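Local coordinates for protein pre-crRNA processing endonuclease (Streptococcus pyogenes serotype M1, PDB 3VZH) that probably cleaves precursor CRISPR RNA into crRNA, as the Cas5d endoribonuclease of a subtype I-C CRISPR immune system, at residues V64-Q69 with D94-I99; V11-Q16 with G146-I151; Y4-F9 with F101-N106. All blocks are in the same frame, centred on the assembly; numbering follows the deposited sequence.

Contact 1: residues V64-Q69 with D94-I99; sequences VINQIQ and DVVYLI
The carbonyl oxygen Asp94 O is gripped from two directions: Asn66 ND2 donates to it at 2.8 Å, and a water that also binds Gln67 O and Gln69 NE2 donates to it at 2.9 Å. This happens at the end of the pairing between strands 55-64 and 95-105, two neighbouring strands of the RRM-like (ferredoxin-like) sheet. The chain turns a corner at Asp94, where a different, three-stranded sheet hands over to the central one.

The Asn66 bond is straight at the hydrogen (171°) and keeps Asp94 O in the plane of the amide. The donor nevertheless stands above the carbonyl plane of Asp94, 53° out of it. Asn66 CG lies anti to the Asn66 carbonyl carbon (chi1 -76°), which carries the amide across Val96 and brings ND2 close to Val96 CG2. Further out, a second water links Gln69 NE2 to Asp94 OD2.

Regular pairing is brief. Val64 and Tyr97 form an antiparallel non-hydrogen-bonded pair with CA atoms 4.9 Å apart, and one direct backbone bond follows it, from Ile65 N to Val96 O at 3.1 Å. Beyond this the loop 65-69 draws away from strand 95-105, and a bridging water accepts from both Asn66 N and Val96 N.

The two faces differ. On one, Val64 and Tyr97 lie side by side, with Val64 CG2 near the plane of the phenol ring at its CE1 edge. On the other, Ile65 covers Val96 and Leu98, which also pack on Arg12 of strand 9-15. Ile65 CB meets Val96 CG1 at 3.7 Å, while the Ile65 and Leu98 side chains cross at about a right angle, with Ile65 CD1 3.8 Å from Leu98 CD1.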
loop_
_atom_site.group_PDB
_atom_site.type_symbol
_atom_site.label_atom_id
_atom_site.label_comp_id
_atom_site.label_asym_id
_atom_site.label_seq_id
_atom_site.Cartn_x
_atom_site.Cartn_y
_atom_site.Cartn_z
ATOM N N VAL A 64 -8.595 6.152 2.938
ATOM C CA VAL A 64 -8.995 5.594 4.256
ATOM C C VAL A 64 -10.494 5.800 4.414
ATOM O O VAL A 64 -10.972 6.934 4.613
ATOM C CB VAL A 64 -8.148 6.336 5.368
ATOM C CG1 VAL A 64 -8.528 5.823 6.758
ATOM C CG2 VAL A 64 -6.655 6.174 5.101
ATOM N N ILE A 65 -11.272 4.711 4.263
ATOM C CA ILE A 65 -12.731 4.847 4.172
ATOM C C ILE A 65 -13.361 4.905 5.515
ATOM O O ILE A 65 -14.379 5.590 5.669
ATOM C CB ILE A 65 -13.309 3.671 3.350
ATOM C CG1 ILE A 65 -12.707 3.761 1.911
ATOM C CG2 ILE A 65 -14.837 3.843 3.258
ATOM C CD1 ILE A 65 -12.923 5.107 1.180
ATOM N N ASN A 66 -12.783 4.196 6.498
ATOM C CA ASN A 66 -13.478 4.029 7.805
ATOM C C ASN A 66 -12.901 4.931 8.891
ATOM O O ASN A 66 -11.648 5.106 8.943
ATOM C CB ASN A 66 -13.422 2.574 8.342
ATOM C CG ASN A 66 -14.382 1.647 7.617
ATOM O OD1 ASN A 66 -15.099 2.092 6.711
ATOM N ND2 ASN A 66 -14.375 0.321 7.985
ATOM N N GLN A 67 -13.800 5.386 9.777
ATOM C CA GLN A 67 -13.398 5.912 11.095
ATOM C C GLN A 67 -12.151 5.158 11.647
ATOM O O GLN A 67 -12.100 3.917 11.746
ATOM C CB GLN A 67 -14.567 5.835 12.061
ATOM C CG GLN A 67 -14.203 6.309 13.457
ATOM C CD GLN A 67 -15.426 6.334 14.340
ATOM O OE1 GLN A 67 -16.557 6.074 13.908
ATOM N NE2 GLN A 67 -15.218 6.692 15.535
ATOM N N ILE A 68 -11.181 5.914 12.134
ATOM C CA ILE A 68 -9.985 5.336 12.750
ATOM C C ILE A 68 -10.304 4.961 14.205
ATOM O O ILE A 68 -10.715 5.836 14.964
ATOM C CB ILE A 68 -8.826 6.334 12.702
ATOM C CG1 ILE A 68 -8.331 6.547 11.226
ATOM C CG2 ILE A 68 -7.622 5.911 13.580
ATOM C CD1 ILE A 68 -7.499 7.800 11.104
ATOM N N GLN A 69 -10.181 3.668 14.533
ATOM C CA GLN A 69 -10.547 3.133 15.857
ATOM C C GLN A 69 -9.427 2.182 16.193
ATOM O O GLN A 69 -8.814 1.646 15.280
ATOM C CB GLN A 69 -11.841 2.302 15.696
ATOM C CG GLN A 69 -13.085 3.106 15.310
ATOM C CD GLN A 69 -14.356 2.271 15.418
ATOM O OE1 GLN A 69 -15.026 2.314 16.433
ATOM N NE2 GLN A 69 -14.675 1.505 14.387
ATOM N N ASP A 94 -11.352 -2.629 12.302
ATOM C CA ASP A 94 -12.407 -2.435 11.278
ATOM C C ASP A 94 -12.014 -1.420 10.152
ATOM O O ASP A 94 -12.535 -0.325 10.030
ATOM C CB ASP A 94 -13.717 -2.055 11.967
ATOM C CG ASP A 94 -14.884 -2.165 11.052
ATOM O OD1 ASP A 94 -14.692 -2.606 9.926
ATOM O OD2 ASP A 94 -15.991 -1.691 11.358
ATOM N N VAL A 95 -10.991 -1.778 9.384
ATOM C CA VAL A 95 -10.320 -0.898 8.398
ATOM C C VAL A 95 -10.810 -1.262 7.012
ATOM O O VAL A 95 -11.087 -2.483 6.733
ATOM C CB VAL A 95 -8.776 -0.972 8.500
ATOM C CG1 VAL A 95 -8.334 -0.513 9.927
ATOM C CG2 VAL A 95 -8.221 -2.386 8.145
ATOM N N VAL A 96 -11.010 -0.208 6.164
ATOM C CA VAL A 96 -11.257 -0.373 4.710
ATOM C C VAL A 96 -10.342 0.621 4.002
ATOM O O VAL A 96 -10.280 1.771 4.362
ATOM C CB VAL A 96 -12.714 -0.036 4.348
ATOM C CG1 VAL A 96 -12.805 0.035 2.832
ATOM C CG2 VAL A 96 -13.752 -1.047 4.893
ATOM N N TYR A 97 -9.568 0.184 3.011
ATOM C CA TYR A 97 -8.614 1.077 2.294
ATOM C C TYR A 97 -8.799 0.793 0.837
ATOM O O TYR A 97 -8.898 -0.431 0.426
ATOM C CB TYR A 97 -7.173 0.709 2.624
ATOM C CG TYR A 97 -6.854 0.872 4.086
ATOM C CD1 TYR A 97 -6.938 2.128 4.697
ATOM C CD2 TYR A 97 -6.465 -0.203 4.838
ATOM C CE1 TYR A 97 -6.670 2.255 6.086
ATOM C CE2 TYR A 97 -6.190 -0.086 6.198
ATOM C CZ TYR A 97 -6.281 1.159 6.794
ATOM O OH TYR A 97 -5.997 1.255 8.144
ATOM N N LEU A 98 -8.921 1.839 0.022
ATOM C CA LEU A 98 -8.945 1.613 -1.395
ATOM C C LEU A 98 -7.561 2.056 -1.890
ATOM O O LEU A 98 -7.087 3.218 -1.573
ATOM C CB LEU A 98 -10.096 2.450 -2.045
ATOM C CG LEU A 98 -11.405 2.408 -1.282
ATOM C CD1 LEU A 98 -12.378 3.244 -2.111
ATOM C CD2 LEU A 98 -11.972 0.979 -1.172
ATOM N N ILE A 99 -6.890 1.211 -2.681
ATOM C CA ILE A 99 -5.527 1.484 -3.095
ATOM C C ILE A 99 -5.602 1.711 -4.632
ATOM O O ILE A 99 -6.174 0.885 -5.353
ATOM C CB ILE A 99 -4.606 0.260 -2.817
ATOM C CG1 ILE A 99 -4.719 -0.167 -1.335
ATOM C CG2 ILE A 99 -3.129 0.580 -3.121
ATOM C CD1 ILE A 99 -3.918 -1.442 -0.973
HETATM O O HOH W 1 -10.266 2.392 7.051
HETATM O O HOH W 2 -13.750 1.653 11.719
HETATM O O HOH W 3 -16.391 -1.135 14.029
#

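Contact 2: residues V11-Q16 with G146-I151; sequences VRVSGQ and GLVDDI
Val13 and Val148 bring their CA atoms to 4.5 Å as strands 11-15 and 147-150 run antiparallel, with 155° between their directions. Two hydrogen-bonded pairs alternate with two non-hydrogen-bonded ones. Arg12 and Asp149 exchange both backbone bonds, the shorter being Asp149 N to Arg12 O at 2.8 Å. Ser14 and Leu147 do the same, although the bond from Leu147 N to Ser14 O is more bent at the hydrogen (149°) than the pair at Arg12. In the non-hydrogen-bonded pair, the CA of Val13 approaches Leu147 O at 3.2 Å in a CA-H...O contact.

Val11, Val13 and Val148 share one face, where Val148 divides its two methyls: CG1 faces Val11 CG1, and CG2 lies 4.1 Å from Val13 CG2. Helix 39-49 covers this valine cluster through Ile45 and Ile49, with Ile129 of helix 118-130 reaching Val11. That is the layout of an RRM-like (ferredoxin-like) fold: 9-15 and 147-150 are its first and fourth strands, adjacent in the sheet, with both helices packed on a single face.

The face of Arg12, Ser14, Leu147 and Asp149 is more polar and partly watery. Ser14 OG, between the backbone N and the carbonyl carbon (chi1 65°), stands 3.7 Å from Leu147 CD2 and hydrogen-bonds a water, which accepts from Arg12 NH1 and donates to Leu147 O. A second water donates to Asp149 OD2 and accepts weakly from Arg12 NH1; the two charged atoms themselves, Arg12 NH1 and Asp149 OD2, are 5.6 Å apart, not in contact. At the far end Ile151 CG2 packs 3.7 Å from Arg12 CB.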
loop_
_atom_site.group_PDB
_atom_site.type_symbol
_atom_site.label_atom_id
_atom_site.label_comp_id
_atom_site.label_asym_id
_atom_site.label_seq_id
_atom_site.Cartn_x
_atom_site.Cartn_y
_atom_site.Cartn_z
ATOM N N VAL A 11 -8.134 -1.403 -5.830
ATOM C CA VAL A 11 -8.558 -2.540 -5.048
ATOM C C VAL A 11 -9.096 -2.048 -3.760
ATOM O O VAL A 11 -8.651 -0.957 -3.260
ATOM C CB VAL A 11 -7.434 -3.536 -4.714
ATOM C CG1 VAL A 11 -7.068 -4.362 -5.932
ATOM C CG2 VAL A 11 -6.232 -2.798 -4.159
ATOM N N ARG A 12 -10.061 -2.775 -3.230
ATOM C CA ARG A 12 -10.579 -2.516 -1.869
ATOM C C ARG A 12 -9.952 -3.563 -0.942
ATOM O O ARG A 12 -10.106 -4.787 -1.183
ATOM C CB ARG A 12 -12.072 -2.710 -1.897
ATOM C CG ARG A 12 -12.772 -2.436 -0.524
ATOM C CD ARG A 12 -14.280 -2.496 -0.762
ATOM N NE ARG A 12 -14.995 -1.936 0.376
ATOM C CZ ARG A 12 -15.224 -2.574 1.512
ATOM N NH1 ARG A 12 -14.733 -3.807 1.714
ATOM N NH2 ARG A 12 -15.954 -1.989 2.487
ATOM N N VAL A 13 -9.286 -3.130 0.125
ATOM C CA VAL A 13 -8.713 -4.072 1.057
ATOM C C VAL A 13 -9.338 -3.785 2.406
ATOM O O VAL A 13 -9.375 -2.584 2.846
ATOM C CB VAL A 13 -7.190 -3.836 1.187
ATOM C CG1 VAL A 13 -6.565 -4.907 2.069
ATOM C CG2 VAL A 13 -6.478 -3.849 -0.199
ATOM N N SER A 14 -9.791 -4.839 3.073
ATOM C CA SER A 14 -10.471 -4.693 4.391
ATOM C C SER A 14 -9.984 -5.710 5.406
ATOM O O SER A 14 -9.403 -6.732 5.040
ATOM C CB SER A 14 -11.963 -4.742 4.186
ATOM O OG SER A 14 -12.358 -6.044 3.708
ATOM N N GLY A 15 -10.200 -5.433 6.708
ATOM C CA GLY A 15 -9.755 -6.413 7.704
ATOM C C GLY A 15 -10.299 -5.950 9.035
ATOM O O GLY A 15 -10.518 -4.747 9.259
ATOM N N GLN A 16 -10.479 -6.921 9.932
ATOM C CA GLN A 16 -10.891 -6.603 11.290
ATOM C C GLN A 16 -9.798 -5.890 12.115
ATOM O O GLN A 16 -10.114 -5.096 13.028
ATOM C CB GLN A 16 -11.284 -7.931 12.012
ATOM C CG GLN A 16 -12.671 -8.443 11.574
ATOM C CD GLN A 16 -13.714 -7.336 11.597
ATOM O OE1 GLN A 16 -14.230 -6.925 10.546
ATOM N NE2 GLN A 16 -14.017 -6.830 12.788
ATOM N N GLY A 146 -6.131 -9.794 5.706
ATOM C CA GLY A 146 -6.900 -8.815 4.934
ATOM C C GLY A 146 -7.664 -9.537 3.845
ATOM O O GLY A 146 -7.367 -10.683 3.480
ATOM N N LEU A 147 -8.617 -8.830 3.290
ATOM C CA LEU A 147 -9.445 -9.329 2.200
ATOM C C LEU A 147 -9.291 -8.350 1.072
ATOM O O LEU A 147 -9.502 -7.129 1.292
ATOM C CB LEU A 147 -10.894 -9.329 2.642
ATOM C CG LEU A 147 -11.965 -9.452 1.537
ATOM C CD1 LEU A 147 -11.763 -10.847 0.917
ATOM C CD2 LEU A 147 -13.375 -9.269 2.140
ATOM N N VAL A 148 -8.951 -8.832 -0.124
ATOM C CA VAL A 148 -8.784 -7.959 -1.303
ATOM C C VAL A 148 -9.998 -8.206 -2.213
ATOM O O VAL A 148 -10.332 -9.395 -2.510
ATOM C CB VAL A 148 -7.524 -8.359 -2.092
ATOM C CG1 VAL A 148 -7.509 -7.741 -3.490
ATOM C CG2 VAL A 148 -6.307 -7.791 -1.340
ATOM N N ASP A 149 -10.660 -7.144 -2.618
ATOM C CA ASP A 149 -11.688 -7.277 -3.656
ATOM C C ASP A 149 -11.512 -6.253 -4.784
ATOM O O ASP A 149 -10.947 -5.151 -4.615
ATOM C CB ASP A 149 -13.130 -7.155 -3.073
ATOM C CG ASP A 149 -13.649 -8.498 -2.486
ATOM O OD1 ASP A 149 -13.525 -9.555 -3.136
ATOM O OD2 ASP A 149 -14.151 -8.475 -1.359
ATOM N N ASP A 150 -12.040 -6.631 -5.941
ATOM C CA ASP A 150 -11.986 -5.845 -7.153
ATOM C C ASP A 150 -12.914 -4.620 -7.068
ATOM O O ASP A 150 -14.088 -4.722 -6.621
ATOM C CB ASP A 150 -12.502 -6.739 -8.290
ATOM C CG ASP A 150 -12.082 -6.184 -9.680
ATOM O OD1 ASP A 150 -12.321 -6.908 -10.653
ATOM O OD2 ASP A 150 -11.394 -5.076 -9.750
ATOM N N ILE A 151 -12.363 -3.425 -7.332
ATOM C CA ILE A 151 -13.293 -2.269 -7.560
ATOM C C ILE A 151 -12.841 -1.583 -8.855
ATOM O O ILE A 151 -11.736 -1.791 -9.265
ATOM C CB ILE A 151 -13.239 -1.267 -6.417
ATOM C CG1 ILE A 151 -11.801 -0.717 -6.213
ATOM C CG2 ILE A 151 -13.810 -1.909 -5.116
ATOM C CD1 ILE A 151 -11.723 0.473 -5.207
HETATM O O HOH W 4 -12.235 -5.691 0.946
HETATM O O HOH W 5 -14.617 -6.495 0.035
#

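Contact 3: residues Y4-F9 with F101-N106; sequences YRSRDF and FHFVWN
Phe9 and Phe101 form an antiparallel hydrogen-bonded pair where the first strand of the sheet begins alongside strand 95-105, and the N-terminal segment 4-9 follows that strand onward. Phe9 N donates to Phe101 O at 2.8 Å, and Phe101 N returns a bond to Phe9 O.

Farther along, a side chain stands in for backbone: Ser6 N binds Phe103 O, but Phe103 N donates to Ser6 OG at 2.9 Å. That hydroxyl in turn donates to Arg7 O. Ser6 CB makes a CH-pi contact over the face of the Phe103 ring, 3.5 Å from the centroid and 7° off the normal.

In this RRM-like (ferredoxin-like) fold the aromatic face carries helix 118-130, which touches Tyr4, Ser6 and Phe9. Phe9 CB sits over the Phe101 ring, and Phe9 CE2 meets Phe103 CE1. Tyr4 makes an offset stack on the five-membered ring of Trp105, centroids 4.4 Å apart, while its OH, buried without a partner, points to Phe103 CE2.

On the opposite face the guanidinium of Arg5, folded back by the bend at chi3 (-74°), lies flat on the His102 ring with planes 16° apart. Arg5 NE and NH2 both grip Ser6 O, and Arg5 NH2 also forms a salt bridge with Asp8 OD1 at 2.8 Å. A water joins Asp8 OD1 to His102 ND1.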
loop_
_atom_site.group_PDB
_atom_site.type_symbol
_atom_site.label_atom_id
_atom_site.label_comp_id
_atom_site.label_asym_id
_atom_site.label_seq_id
_atom_site.Cartn_x
_atom_site.Cartn_y
_atom_site.Cartn_z
ATOM N N TYR A 4 7.495 2.909 -19.858
ATOM C CA TYR A 4 6.220 2.202 -19.854
ATOM C C TYR A 4 5.585 2.336 -18.427
ATOM O O TYR A 4 6.287 2.295 -17.419
ATOM C CB TYR A 4 6.434 0.708 -20.142
ATOM C CG TYR A 4 5.248 -0.108 -19.785
ATOM C CD1 TYR A 4 5.185 -0.801 -18.564
ATOM C CD2 TYR A 4 4.098 -0.096 -20.594
ATOM C CE1 TYR A 4 4.074 -1.570 -18.232
ATOM C CE2 TYR A 4 2.958 -0.789 -20.239
ATOM C CZ TYR A 4 2.940 -1.508 -19.059
ATOM O OH TYR A 4 1.841 -2.265 -18.715
ATOM N N ARG A 5 4.283 2.599 -18.381
ATOM C CA ARG A 5 3.559 2.314 -17.122
ATOM C C ARG A 5 2.232 1.723 -17.481
ATOM O O ARG A 5 1.583 2.119 -18.493
ATOM C CB ARG A 5 3.421 3.552 -16.236
ATOM C CG ARG A 5 2.758 4.695 -16.969
ATOM C CD ARG A 5 1.980 5.635 -16.037
ATOM N NE ARG A 5 0.755 4.956 -15.629
ATOM C CZ ARG A 5 -0.036 5.303 -14.615
ATOM N NH1 ARG A 5 0.257 6.349 -13.842
ATOM N NH2 ARG A 5 -1.115 4.551 -14.355
ATOM N N SER A 6 1.777 0.817 -16.626
ATOM C CA SER A 6 0.453 0.158 -16.801
ATOM C C SER A 6 -0.690 1.124 -16.613
ATOM O O SER A 6 -0.512 2.244 -16.089
ATOM C CB SER A 6 0.254 -1.030 -15.833
ATOM O OG SER A 6 -0.039 -0.570 -14.522
ATOM N N ARG A 7 -1.906 0.651 -16.960
ATOM C CA ARG A 7 -3.047 1.344 -16.446
ATOM C C ARG A 7 -3.058 1.432 -14.898
ATOM O O ARG A 7 -2.319 0.672 -14.223
ATOM C CB ARG A 7 -4.355 0.695 -16.921
ATOM C CG ARG A 7 -4.647 -0.635 -16.272
ATOM C CD ARG A 7 -6.032 -1.016 -16.764
ATOM N NE ARG A 7 -6.605 -2.266 -16.315
ATOM C CZ ARG A 7 -7.375 -2.428 -15.206
ATOM N NH1 ARG A 7 -7.564 -1.445 -14.301
ATOM N NH2 ARG A 7 -7.951 -3.618 -14.983
ATOM N N ASP A 8 -3.886 2.381 -14.387
ATOM C CA ASP A 8 -4.227 2.336 -12.940
ATOM C C ASP A 8 -5.055 1.111 -12.615
ATOM O O ASP A 8 -6.042 0.802 -13.348
ATOM C CB ASP A 8 -4.972 3.610 -12.516
ATOM C CG ASP A 8 -4.078 4.848 -12.604
ATOM O OD1 ASP A 8 -2.896 4.751 -12.227
ATOM O OD2 ASP A 8 -4.590 5.892 -13.081
ATOM N N PHE A 9 -4.723 0.471 -11.483
ATOM C CA PHE A 9 -5.559 -0.580 -10.910
ATOM C C PHE A 9 -6.026 -0.074 -9.573
ATOM O O PHE A 9 -5.361 0.784 -8.947
ATOM C CB PHE A 9 -4.689 -1.856 -10.648
ATOM C CG PHE A 9 -4.243 -2.493 -11.927
ATOM C CD1 PHE A 9 -5.116 -3.372 -12.569
ATOM C CD2 PHE A 9 -2.960 -2.239 -12.467
ATOM C CE1 PHE A 9 -4.755 -3.970 -13.754
ATOM C CE2 PHE A 9 -2.578 -2.838 -13.656
ATOM C CZ PHE A 9 -3.485 -3.689 -14.300
ATOM N N PHE A 101 -2.902 1.917 -7.799
ATOM C CA PHE A 101 -1.521 1.579 -8.037
ATOM C C PHE A 101 -1.326 1.261 -9.524
ATOM O O PHE A 101 -2.324 1.079 -10.236
ATOM C CB PHE A 101 -1.079 0.450 -7.168
ATOM C CG PHE A 101 -1.700 -0.909 -7.500
ATOM C CD1 PHE A 101 -0.965 -1.878 -8.232
ATOM C CD2 PHE A 101 -2.937 -1.223 -7.007
ATOM C CE1 PHE A 101 -1.554 -3.160 -8.499
ATOM C CE2 PHE A 101 -3.520 -2.474 -7.278
ATOM C CZ PHE A 101 -2.815 -3.437 -7.980
ATOM N N HIS A 102 -0.072 1.154 -9.965
ATOM C CA HIS A 102 0.191 0.734 -11.361
ATOM C C HIS A 102 1.488 0.057 -11.321
ATOM O O HIS A 102 2.049 -0.080 -10.230
ATOM C CB HIS A 102 0.166 1.952 -12.288
ATOM C CG HIS A 102 1.278 2.944 -12.008
ATOM N ND1 HIS A 102 1.115 4.008 -11.201
ATOM C CD2 HIS A 102 2.616 3.010 -12.533
ATOM C CE1 HIS A 102 2.288 4.728 -11.161
ATOM N NE2 HIS A 102 3.203 4.116 -12.005
ATOM N N PHE A 103 1.936 -0.429 -12.454
ATOM C CA PHE A 103 3.289 -0.972 -12.448
ATOM C C PHE A 103 4.125 -0.433 -13.599
ATOM O O PHE A 103 3.588 0.059 -14.589
ATOM C CB PHE A 103 3.309 -2.502 -12.421
ATOM C CG PHE A 103 2.630 -3.186 -13.586
ATOM C CD1 PHE A 103 1.331 -3.729 -13.400
ATOM C CD2 PHE A 103 3.279 -3.344 -14.809
ATOM C CE1 PHE A 103 0.698 -4.379 -14.450
ATOM C CE2 PHE A 103 2.661 -4.029 -15.845
ATOM C CZ PHE A 103 1.364 -4.536 -15.663
ATOM N N VAL A 104 5.433 -0.525 -13.428
ATOM C CA VAL A 104 6.425 -0.120 -14.455
ATOM C C VAL A 104 7.463 -1.261 -14.580
ATOM O O VAL A 104 7.508 -2.143 -13.707
ATOM C CB VAL A 104 7.175 1.190 -14.004
ATOM C CG1 VAL A 104 6.177 2.328 -13.799
ATOM C CG2 VAL A 104 8.019 0.913 -12.775
ATOM N N TRP A 105 8.283 -1.282 -15.645
ATOM C CA TRP A 105 9.268 -2.405 -15.733
ATOM C C TRP A 105 10.299 -2.172 -14.699
ATOM O O TRP A 105 10.672 -0.989 -14.356
ATOM C CB TRP A 105 9.877 -2.512 -17.188
ATOM C CG TRP A 105 8.799 -2.728 -18.260
ATOM C CD1 TRP A 105 8.626 -2.014 -19.473
ATOM C CD2 TRP A 105 7.692 -3.701 -18.233
ATOM N NE1 TRP A 105 7.534 -2.483 -20.154
ATOM C CE2 TRP A 105 6.931 -3.498 -19.484
ATOM C CE3 TRP A 105 7.272 -4.699 -17.335
ATOM C CZ2 TRP A 105 5.794 -4.263 -19.787
ATOM C CZ3 TRP A 105 6.204 -5.506 -17.679
ATOM C CH2 TRP A 105 5.402 -5.217 -18.838
ATOM N N ASN A 106 10.821 -3.296 -14.177
ATOM C CA ASN A 106 11.838 -3.263 -13.151
ATOM C C ASN A 106 13.225 -3.115 -13.831
ATOM O O ASN A 106 13.736 -4.076 -14.391
ATOM C CB ASN A 106 11.758 -4.556 -12.301
ATOM C CG ASN A 106 12.832 -4.642 -11.227
ATOM O OD1 ASN A 106 13.587 -3.689 -11.016
ATOM N ND2 ASN A 106 12.899 -5.760 -10.528
HETATM O O HOH W 6 8.651 1.061 -17.261
HETATM O O HOH W 7 -1.270 4.422 -9.800
#

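Strand 95-105 serves contacts 1 and 3 at its two ends; the centres of these contacts lie about 24 Å apart, on opposite sides of the chain's centre. Contact 2 pairs strand 9-15, neighbour of that strand, with strand 147-150; Val13 N to Tyr97 O joins it to contact 1, and Val11 CG2 against Phe101 CE2 to contact 3. All three are partly buried. Only contact 2 has four consecutive strand pairs, combining an aliphatic face under helices with a hydrated one. Contact 1 replaces backbone bonds with an asparagine amide and waters where the chain leaves strand 55-64, whereas contact 3 relies on aromatic rings, a serine hydroxyl and a stacked arginine.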